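Local structure of 2''-aminoglycoside nucleotidyltransferase (Klebsiella pneumoniae, 4WQK) at residues N21-I26 and T49-R54; I129-F134 and E166-A171; I32-G37 and G114-R119. The protein inactivates kanamycin, gentamicin, tobramycin and related aminoglycoside antibiotics by transferring a nucleotide to their 2''-hydroxyl group in a magnesium-dependent reaction. One frame throughout, in Å; residues are numbered along the deposited sequence. Where two conformers were deposited one is given.

Overall arrangement
From the N terminus, the chain leaves helix 5-19, enters strand 25-27 and runs straight into helix 28-36. Contact 1 closes the loop that follows by bringing strand 46-51 back antiparallel to strand 25-27, within the N-terminal domain. Contact 3 starts inside that loop, on helix 28-36, but ends at the hairpin 114-121, so contacts 1 and 3 cross along the chain, and contact 3 ties the N-terminal domain to the C-terminal one. Contact 2 opens only after both have closed; it joins helices 126-139 and 162-176, closing the loop that holds helix 147-160, on the opposite side of the chain's centre from contact 1. Contacts 2 and 3 touch where I32 meets I129 and Y133.

Contact 1 (N21-I26 and T49-R54); sequences NLPLWI and TFPGER
W25 and T49 face each other as an antiparallel hydrogen-bonded pair, each using its own N-H and C=O: W25 N reaches T49 O at 2.9 Å with an almost straight N-H...O angle of 176°, and T49 N returns to W25 O at 2.8 Å. The two side chains project from the same face of the sheet, CB against CB at 4.0 Å, and the indole presents its CE3 edge, in the ring plane, to T49 O. Their polar atoms find partners elsewhere: W25 NE1 bonds P109 O, and T49 OG1 bonds N124 OD1. Strand 46-51 is a central strand of the nucleotidyltransferase fold; it carries D47, a magnesium ligand, two residues before T49, and its other edge pairs with strand 84-93, which bears D87. Beyond the pair, L24 brings CD2 to 3.5 Å from F50 CB, on the side lined by helices 5-19 and 55-64. The P51 ring meets P23 at an oblique angle, with P51 CD 3.1 Å from P23 O and the two CG atoms in contact. Farther out, L22 and R54 lie alongside each other, running opposite ways. L22 CG stands anti to its backbone N (chi1 176°), and beyond it chi2 (72°) sets CD1 3.4 Å above the plane of the R54 guanidinium, over its centre. N21 O lies at the edge of that same plane and takes a bond of 2.8 Å from R54 NH1, plus a weak one from NH2. N21 is the C-prime residue of the Schellman motif ending helix 5-19, while R54 is the N-cap of helix 55-64; R54 NE forms a salt bridge with E57 OE2.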
loop_
_atom_site.group_PDB
_atom_site.type_symbol
_atom_site.label_atom_id
_atom_site.label_comp_id
_atom_site.label_asym_id
_atom_site.label_seq_id
_atom_site.Cartn_x
_atom_site.Cartn_y
_atom_site.Cartn_z
ATOM N N ASN A 21 4.039 -0.898 -18.985
ATOM C CA ASN A 21 2.711 -1.491 -18.815
ATOM C C ASN A 21 2.598 -2.350 -17.555
ATOM O O ASN A 21 1.947 -3.423 -17.570
ATOM C CB ASN A 21 2.381 -2.308 -20.066
ATOM C CG ASN A 21 2.581 -1.504 -21.319
ATOM O OD1 ASN A 21 3.328 -1.896 -22.223
ATOM N ND2 ASN A 21 1.945 -0.340 -21.366
ATOM N N LEU A 22 3.218 -1.868 -16.472
ATOM C CA LEU A 22 3.316 -2.569 -15.190
ATOM C C LEU A 22 2.439 -1.834 -14.195
ATOM O O LEU A 22 2.764 -0.699 -13.823
ATOM C CB LEU A 22 4.754 -2.591 -14.697
ATOM C CG LEU A 22 4.896 -3.215 -13.322
ATOM C CD1 LEU A 22 4.678 -4.729 -13.441
ATOM C CD2 LEU A 22 6.303 -2.882 -12.794
ATOM N N PRO A 23 1.276 -2.393 -13.847
ATOM C CA PRO A 23 0.471 -1.691 -12.827
ATOM C C PRO A 23 1.131 -1.810 -11.444
ATOM O O PRO A 23 1.694 -2.848 -11.105
ATOM C CB PRO A 23 -0.876 -2.430 -12.874
ATOM C CG PRO A 23 -0.468 -3.865 -13.246
ATOM C CD PRO A 23 0.702 -3.694 -14.245
ATOM N N LEU A 24 1.079 -0.734 -10.651
ATOM C CA LEU A 24 1.571 -0.745 -9.280
ATOM C C LEU A 24 0.551 0.013 -8.457
ATOM O O LEU A 24 0.020 1.031 -8.924
ATOM C CB LEU A 24 2.937 -0.065 -9.137
ATOM C CG LEU A 24 4.119 -0.692 -9.897
ATOM C CD1 LEU A 24 5.308 0.269 -9.762
ATOM C CD2 LEU A 24 4.454 -2.073 -9.316
ATOM N N TRP A 25 0.310 -0.470 -7.243
ATOM C CA TRP A 25 -0.646 0.192 -6.342
ATOM C C TRP A 25 0.095 0.817 -5.179
ATOM O O TRP A 25 0.891 0.148 -4.514
ATOM C CB TRP A 25 -1.678 -0.804 -5.809
ATOM C CG TRP A 25 -2.643 -1.259 -6.878
ATOM C CD1 TRP A 25 -3.908 -0.793 -7.081
ATOM C CD2 TRP A 25 -2.409 -2.278 -7.873
ATOM N NE1 TRP A 25 -4.473 -1.422 -8.185
ATOM C CE2 TRP A 25 -3.569 -2.320 -8.692
ATOM C CE3 TRP A 25 -1.333 -3.132 -8.151
ATOM C CZ2 TRP A 25 -3.702 -3.219 -9.761
ATOM C CZ3 TRP A 25 -1.462 -4.009 -9.241
ATOM C CH2 TRP A 25 -2.633 -4.029 -10.016
ATOM N N ILE A 26 -0.156 2.093 -4.948
ATOM C CA ILE A 26 0.314 2.686 -3.684
ATOM C C ILE A 26 -0.445 2.072 -2.546
ATOM O O ILE A 26 -1.672 1.917 -2.607
ATOM C CB ILE A 26 0.116 4.217 -3.702
ATOM C CG1 ILE A 26 0.709 4.827 -4.983
ATOM C CG2 ILE A 26 0.638 4.886 -2.405
ATOM C CD1 ILE A 26 2.143 4.616 -5.077
ATOM N N THR A 49 2.346 -2.097 -3.841
ATOM C CA THR A 49 1.868 -3.442 -4.114
ATOM C C THR A 49 2.114 -3.704 -5.611
ATOM O O THR A 49 1.750 -2.891 -6.456
ATOM C CB THR A 49 0.388 -3.575 -3.769
ATOM O OG1 THR A 49 0.196 -3.313 -2.368
ATOM C CG2 THR A 49 -0.081 -4.995 -4.058
ATOM N N PHE A 50 2.726 -4.844 -5.927
ATOM C CA PHE A 50 3.166 -5.101 -7.315
ATOM C C PHE A 50 2.718 -6.504 -7.768
ATOM O O PHE A 50 2.586 -7.403 -6.940
ATOM C CB PHE A 50 4.700 -4.999 -7.440
ATOM C CG PHE A 50 5.449 -6.027 -6.621
ATOM C CD1 PHE A 50 5.792 -5.804 -5.256
ATOM C CD2 PHE A 50 5.815 -7.259 -7.179
ATOM C CE1 PHE A 50 6.458 -6.747 -4.488
ATOM C CE2 PHE A 50 6.482 -8.196 -6.408
ATOM C CZ PHE A 50 6.818 -7.955 -5.070
ATOM N N PRO A 51 2.553 -6.696 -9.088
ATOM C CA PRO A 51 2.249 -8.049 -9.581
ATOM C C PRO A 51 3.375 -9.027 -9.264
ATOM O O PRO A 51 4.516 -8.861 -9.719
ATOM C CB PRO A 51 2.100 -7.835 -11.096
ATOM C CG PRO A 51 1.680 -6.414 -11.213
ATOM C CD PRO A 51 2.483 -5.675 -10.154
ATOM N N GLY A 52 3.056 -10.056 -8.502
ATOM C CA GLY A 52 4.094 -10.934 -7.974
ATOM C C GLY A 52 4.938 -11.583 -9.042
ATOM O O GLY A 52 6.148 -11.834 -8.863
ATOM N N GLU A 53 4.284 -11.891 -10.164
ATOM C CA GLU A 53 4.943 -12.647 -11.233
ATOM C C GLU A 53 5.779 -11.699 -12.124
ATOM O O GLU A 53 6.517 -12.166 -13.018
ATOM C CB GLU A 53 3.914 -13.443 -12.056
ATOM C CG GLU A 53 3.154 -12.650 -13.136
ATOM C CD GLU A 53 2.127 -11.615 -12.654
ATOM O OE1 GLU A 53 1.864 -11.471 -11.448
ATOM O OE2 GLU A 53 1.549 -10.938 -13.546
ATOM N N ARG A 54 5.692 -10.388 -11.861
ATOM C CA ARG A 54 6.491 -9.395 -12.568
ATOM C C ARG A 54 7.473 -8.664 -11.648
ATOM O O ARG A 54 7.910 -7.535 -11.950
ATOM C CB ARG A 54 5.554 -8.391 -13.268
ATOM C CG ARG A 54 4.650 -9.117 -14.239
ATOM C CD ARG A 54 3.698 -8.143 -14.993
ATOM N NE ARG A 54 4.434 -7.210 -15.846
ATOM C CZ ARG A 54 3.860 -6.214 -16.539
ATOM N NH1 ARG A 54 2.540 -5.981 -16.465
ATOM N NH2 ARG A 54 4.603 -5.441 -17.332
#

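Contact 2 (I129-F134 and E166-A171); sequences IIWDYF and EVLRAA
L168 sets its isobutyl group against W131, F134 and I130, CG and CD2 both touching F134 CE2. CG, anti to the backbone N (chi1 -158°), lies in the plane of the W131 indole, 3.8 Å from CE3 at the ring edge, while CD1 runs on beside CE3 and CZ3. The other methyl, CD2, also meets I130 CG2 at 4.0 Å.

R169 takes the next place along the helix. Its CG lies over one face of the F134 ring, a CH-pi contact 4.3 Å from the ring centroid and offset toward the rim, and the opposite face of that ring rests on I130 O. F134 CE2 presses on the backbone as well, 3.5 Å from R169 CA.

F172 meets both W131 and F134 edge-to-face, and W131 NE1 is hydrogen-bonded to Y135 OH. P104 touches both W131 and L168. Segments 129-134 and 166-171 are inclined at 47°, their axes 10.3 Å apart at closest approach. This is apolar helix-helix packing within the helical part of the C-terminal domain, where helix 126-139 packs with 162-176 and, through I130 and F134, with 147-160; helix 28-36 lies against I129 and Y133.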
loop_
_atom_site.group_PDB
_atom_site.type_symbol
_atom_site.label_atom_id
_atom_site.label_comp_id
_atom_site.label_asym_id
_atom_site.label_seq_id
_atom_site.Cartn_x
_atom_site.Cartn_y
_atom_site.Cartn_z
ATOM N N ILE A 129 -6.419 -1.426 3.037
ATOM C CA ILE A 129 -5.658 -0.541 3.917
ATOM C C ILE A 129 -6.015 -0.822 5.375
ATOM O O ILE A 129 -5.144 -1.017 6.259
ATOM C CB ILE A 129 -5.926 0.927 3.545
ATOM C CG1 ILE A 129 -5.340 1.222 2.171
ATOM C CG2 ILE A 129 -5.393 1.902 4.605
ATOM C CD1 ILE A 129 -5.812 2.582 1.595
ATOM N N ILE A 130 -7.308 -0.910 5.649
ATOM C CA ILE A 130 -7.781 -1.106 7.016
ATOM C C ILE A 130 -7.470 -2.539 7.500
ATOM O O ILE A 130 -7.070 -2.736 8.654
ATOM C CB ILE A 130 -9.284 -0.792 7.076
ATOM C CG1 ILE A 130 -9.461 0.705 6.879
ATOM C CG2 ILE A 130 -9.904 -1.242 8.410
ATOM C CD1 ILE A 130 -10.859 1.110 6.622
ATOM N N TRP A 131 -7.616 -3.540 6.625
ATOM C CA TRP A 131 -7.273 -4.908 6.953
ATOM C C TRP A 131 -5.843 -5.030 7.509
ATOM O O TRP A 131 -5.613 -5.773 8.458
ATOM C CB TRP A 131 -7.418 -5.764 5.696
ATOM C CG TRP A 131 -7.418 -7.248 5.856
ATOM C CD1 TRP A 131 -6.379 -8.109 5.570
ATOM C CD2 TRP A 131 -8.526 -8.072 6.241
ATOM N NE1 TRP A 131 -6.780 -9.410 5.753
ATOM C CE2 TRP A 131 -8.083 -9.423 6.198
ATOM C CE3 TRP A 131 -9.847 -7.814 6.651
ATOM C CZ2 TRP A 131 -8.926 -10.485 6.508
ATOM C CZ3 TRP A 131 -10.667 -8.855 6.962
ATOM C CH2 TRP A 131 -10.214 -10.197 6.882
ATOM N N ASP A 132 -4.893 -4.313 6.907
ATOM C CA ASP A 132 -3.515 -4.393 7.404
ATOM C C ASP A 132 -3.368 -3.855 8.803
ATOM O O ASP A 132 -2.511 -4.315 9.571
ATOM C CB ASP A 132 -2.557 -3.641 6.477
ATOM C CG ASP A 132 -1.757 -4.586 5.614
ATOM O OD1 ASP A 132 -1.853 -5.817 5.834
ATOM O OD2 ASP A 132 -1.063 -4.114 4.696
ATOM N N TYR A 133 -4.159 -2.844 9.174
ATOM C CA TYR A 133 -4.132 -2.395 10.552
ATOM C C TYR A 133 -4.621 -3.472 11.524
ATOM O O TYR A 133 -4.219 -3.507 12.672
ATOM C CB TYR A 133 -4.982 -1.139 10.780
ATOM C CG TYR A 133 -4.342 0.121 10.262
ATOM C CD1 TYR A 133 -3.390 0.802 10.999
ATOM C CD2 TYR A 133 -4.711 0.631 9.026
ATOM C CE1 TYR A 133 -2.797 1.981 10.483
ATOM C CE2 TYR A 133 -4.147 1.792 8.516
ATOM C CZ TYR A 133 -3.196 2.452 9.244
ATOM O OH TYR A 133 -2.658 3.595 8.688
ATOM N N PHE A 134 -5.490 -4.369 11.064
ATOM C CA PHE A 134 -5.941 -5.435 11.931
ATOM C C PHE A 134 -4.795 -6.394 12.271
ATOM O O PHE A 134 -4.671 -6.843 13.418
ATOM C CB PHE A 134 -7.121 -6.208 11.311
ATOM C CG PHE A 134 -8.347 -5.350 11.059
ATOM C CD1 PHE A 134 -8.588 -4.182 11.788
ATOM C CD2 PHE A 134 -9.269 -5.751 10.097
ATOM C CE1 PHE A 134 -9.745 -3.413 11.535
ATOM C CE2 PHE A 134 -10.425 -4.981 9.849
ATOM C CZ PHE A 134 -10.656 -3.837 10.586
ATOM N N GLU A 166 -16.735 -1.922 11.075
ATOM C CA GLU A 166 -17.156 -2.896 12.069
ATOM C C GLU A 166 -17.352 -4.265 11.435
ATOM O O GLU A 166 -16.959 -5.269 12.005
ATOM C CB GLU A 166 -18.446 -2.428 12.767
ATOM C CG GLU A 166 -18.775 -3.109 14.114
ATOM C CD GLU A 166 -20.182 -2.756 14.598
ATOM O OE1 GLU A 166 -20.732 -1.750 14.098
ATOM O OE2 GLU A 166 -20.738 -3.463 15.470
ATOM N N VAL A 167 -17.972 -4.292 10.270
ATOM C CA VAL A 167 -18.184 -5.562 9.607
ATOM C C VAL A 167 -16.842 -6.199 9.176
ATOM O O VAL A 167 -16.634 -7.408 9.337
ATOM C CB VAL A 167 -19.148 -5.383 8.402
ATOM C CG1 VAL A 167 -19.289 -6.671 7.675
ATOM C CG2 VAL A 167 -20.546 -4.913 8.897
ATOM N N LEU A 168 -15.921 -5.402 8.640
ATOM C CA LEU A 168 -14.603 -5.908 8.258
ATOM C C LEU A 168 -13.823 -6.445 9.444
ATOM O O LEU A 168 -13.199 -7.499 9.353
ATOM C CB LEU A 168 -13.790 -4.794 7.587
ATOM C CG LEU A 168 -12.648 -5.284 6.694
ATOM C CD1 LEU A 168 -13.171 -6.006 5.474
ATOM C CD2 LEU A 168 -11.804 -4.057 6.289
ATOM N N ARG A 169 -13.851 -5.727 10.565
ATOM C CA ARG A 169 -13.147 -6.162 11.780
ATOM C C ARG A 169 -13.708 -7.526 12.232
ATOM O O ARG A 169 -12.973 -8.402 12.674
ATOM C CB ARG A 169 -13.267 -5.138 12.913
ATOM C CG ARG A 169 -12.255 -5.342 14.020
ATOM C CD ARG A 169 -12.463 -4.308 15.149
ATOM N NE ARG A 169 -12.872 -3.003 14.615
ATOM C CZ ARG A 169 -13.939 -2.307 15.021
ATOM N NH1 ARG A 169 -14.721 -2.769 16.004
ATOM N NH2 ARG A 169 -14.223 -1.135 14.445
ATOM N N ALA A 170 -15.036 -7.677 12.174
ATOM C CA ALA A 170 -15.671 -8.913 12.579
ATOM C C ALA A 170 -15.258 -10.069 11.652
ATOM O O ALA A 170 -15.042 -11.189 12.089
ATOM C CB ALA A 170 -17.203 -8.729 12.617
ATOM N N ALA A 171 -15.143 -9.762 10.366
ATOM C CA ALA A 171 -14.720 -10.785 9.408
ATOM C C ALA A 171 -13.275 -11.199 9.665
ATOM O O ALA A 171 -12.965 -12.386 9.558
ATOM C CB ALA A 171 -14.883 -10.266 7.936
#

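Contact 3 (I32-G37 and G114-R119); sequences IDARLG and GVIAGR
A34 and I116 meet where helix 28-36 passes across strand 114-116, the short segments crossing at 101° with their axes 5.4 Å apart. The side chain of I116 makes the apolar part of the contact. From its CB, CG1 leaves anti to the carbonyl carbon (chi1 -63°), and this methylene touches A34 CB at 3.7 Å and A34 CA a little farther off. At the tip, CD1 stays beside the same methyl, 3.9 Å from A34 CB, so two successive carbons of I116 rest on one alanine.

The backbone provides the polar part. V115 N donates to A34 O at 2.9 Å, coming from above the carbonyl plane, 41° out of it. G37 N also gives A34 O a weak bond, so this oxygen near the helix C-terminus serves both the strand and the Schellman motif in which G37 is the C-prime residue. With no side chain on G114, the backbones come close, G114 CA lying 3.1 Å from A34 O. A water molecule links the two segments beside this bond, donating to V115 O at 2.7 Å and weakly to D33 O.

Past I116 the chain reverses in a type I' turn, I116 to R119, closed by reciprocal backbone bonds between these two residues. R35 forms a salt bridge with E113 and a cation-pi contact with W126. The hairpin 114-121, assigned to the C-terminal domain, packs on two helices of the N-terminal domain, so the contact joins the two domains: 28-36, which it meets here, and 5-19, whose H11 bonds I116 O and whose D18 pairs with R119. Through I32, helix 28-36 packs on helices 126-139 and 147-160 of the C-terminal domain, and L36 adds to the contact with 147-160.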
loop_
_atom_site.group_PDB
_atom_site.type_symbol
_atom_site.label_atom_id
_atom_site.label_comp_id
_atom_site.label_asym_id
_atom_site.label_seq_id
_atom_site.Cartn_x
_atom_site.Cartn_y
_atom_site.Cartn_z
ATOM N N ILE A 32 -3.647 6.153 1.701
ATOM C CA ILE A 32 -4.650 6.974 2.380
ATOM C C ILE A 32 -4.609 8.422 1.845
ATOM O O ILE A 32 -5.640 8.976 1.473
ATOM C CB ILE A 32 -4.438 6.957 3.918
ATOM C CG1 ILE A 32 -4.596 5.513 4.425
ATOM C CG2 ILE A 32 -5.383 7.945 4.636
ATOM C CD1 ILE A 32 -4.197 5.341 5.888
ATOM N N ASP A 33 -3.417 9.002 1.775
ATOM C CA ASP A 33 -3.289 10.389 1.308
ATOM C C ASP A 33 -3.662 10.488 -0.164
ATOM O O ASP A 33 -4.292 11.483 -0.548
ATOM C CB ASP A 33 -1.869 10.908 1.539
ATOM C CG ASP A 33 -1.615 11.285 2.993
ATOM O OD1 ASP A 33 -2.473 11.007 3.898
ATOM O OD2 ASP A 33 -0.548 11.892 3.256
ATOM N N ALA A 34 -3.323 9.459 -0.944
ATOM C CA ALA A 34 -3.679 9.473 -2.369
ATOM C C ALA A 34 -5.211 9.436 -2.546
ATOM O O ALA A 34 -5.772 10.201 -3.344
ATOM C CB ALA A 34 -3.001 8.356 -3.064
ATOM N N ARG A 35 -5.895 8.545 -1.822
ATOM C CA ARG A 35 -7.343 8.483 -1.936
ATOM C C ARG A 35 -7.987 9.768 -1.454
ATOM O O ARG A 35 -9.037 10.209 -1.975
ATOM C CB ARG A 35 -7.900 7.297 -1.127
ATOM C CG ARG A 35 -7.638 5.990 -1.830
ATOM C CD ARG A 35 -8.353 4.801 -1.181
ATOM N NE ARG A 35 -8.120 3.672 -2.063
ATOM C CZ ARG A 35 -8.884 3.360 -3.104
ATOM N NH1 ARG A 35 -9.996 4.061 -3.368
ATOM N NH2 ARG A 35 -8.536 2.339 -3.883
ATOM N N LEU A 36 -7.414 10.392 -0.409
ATOM C CA LEU A 36 -7.952 11.657 0.064
ATOM C C LEU A 36 -7.636 12.850 -0.873
ATOM O O LEU A 36 -8.332 13.862 -0.879
ATOM C CB LEU A 36 -7.439 11.992 1.463
ATOM C CG LEU A 36 -7.910 10.940 2.465
ATOM C CD1 LEU A 36 -7.212 11.259 3.763
ATOM C CD2 LEU A 36 -9.410 11.021 2.668
ATOM N N GLY A 37 -6.565 12.687 -1.643
ATOM C CA GLY A 37 -6.072 13.768 -2.481
ATOM C C GLY A 37 -5.420 14.865 -1.686
ATOM O O GLY A 37 -5.441 16.026 -2.092
ATOM N N GLY A 114 -6.824 7.362 -6.706
ATOM C CA GLY A 114 -6.217 8.390 -5.878
ATOM C C GLY A 114 -5.519 9.411 -6.758
ATOM O O GLY A 114 -5.439 9.241 -7.989
ATOM N N VAL A 115 -5.039 10.482 -6.141
ATOM C CA VAL A 115 -4.310 11.531 -6.855
ATOM C C VAL A 115 -3.208 11.994 -5.944
ATOM O O VAL A 115 -3.451 12.209 -4.754
ATOM C CB VAL A 115 -5.187 12.755 -7.237
ATOM C CG1 VAL A 115 -4.353 13.822 -7.977
ATOM C CG2 VAL A 115 -6.408 12.383 -8.051
ATOM N N ILE A 116 -1.980 12.057 -6.476
ATOM C CA ILE A 116 -0.835 12.603 -5.748
ATOM C C ILE A 116 -0.232 13.740 -6.588
ATOM O O ILE A 116 0.300 13.489 -7.695
ATOM C CB ILE A 116 0.221 11.516 -5.469
ATOM C CG1 ILE A 116 -0.354 10.408 -4.568
ATOM C CG2 ILE A 116 1.499 12.167 -4.857
ATOM C CD1 ILE A 116 0.609 9.227 -4.342
ATOM N N ALA A 117 -0.322 14.981 -6.107
ATOM C CA ALA A 117 0.233 16.138 -6.796
ATOM C C ALA A 117 -0.218 16.155 -8.257
ATOM O O ALA A 117 0.585 16.320 -9.185
ATOM C CB ALA A 117 1.751 16.154 -6.701
ATOM N N GLY A 118 -1.527 15.988 -8.425
ATOM C CA GLY A 118 -2.166 16.119 -9.729
ATOM C C GLY A 118 -2.138 14.896 -10.602
ATOM O O GLY A 118 -2.736 14.906 -11.665
ATOM N N ARG A 119 -1.457 13.858 -10.150
ATOM C CA ARG A 119 -1.279 12.644 -10.952
ATOM C C ARG A 119 -2.247 11.591 -10.456
ATOM O O ARG A 119 -2.176 11.190 -9.282
ATOM C CB ARG A 119 0.137 12.073 -10.790
ATOM C CG ARG A 119 0.412 10.917 -11.768
ATOM C CD ARG A 119 1.569 10.098 -11.284
ATOM N NE ARG A 119 2.209 9.311 -12.346
ATOM C CZ ARG A 119 1.724 8.207 -12.894
ATOM N NH1 ARG A 119 0.546 7.699 -12.524
ATOM N NH2 ARG A 119 2.441 7.600 -13.837
HETATM O O HOH W 1 -2.281 13.014 -2.405
#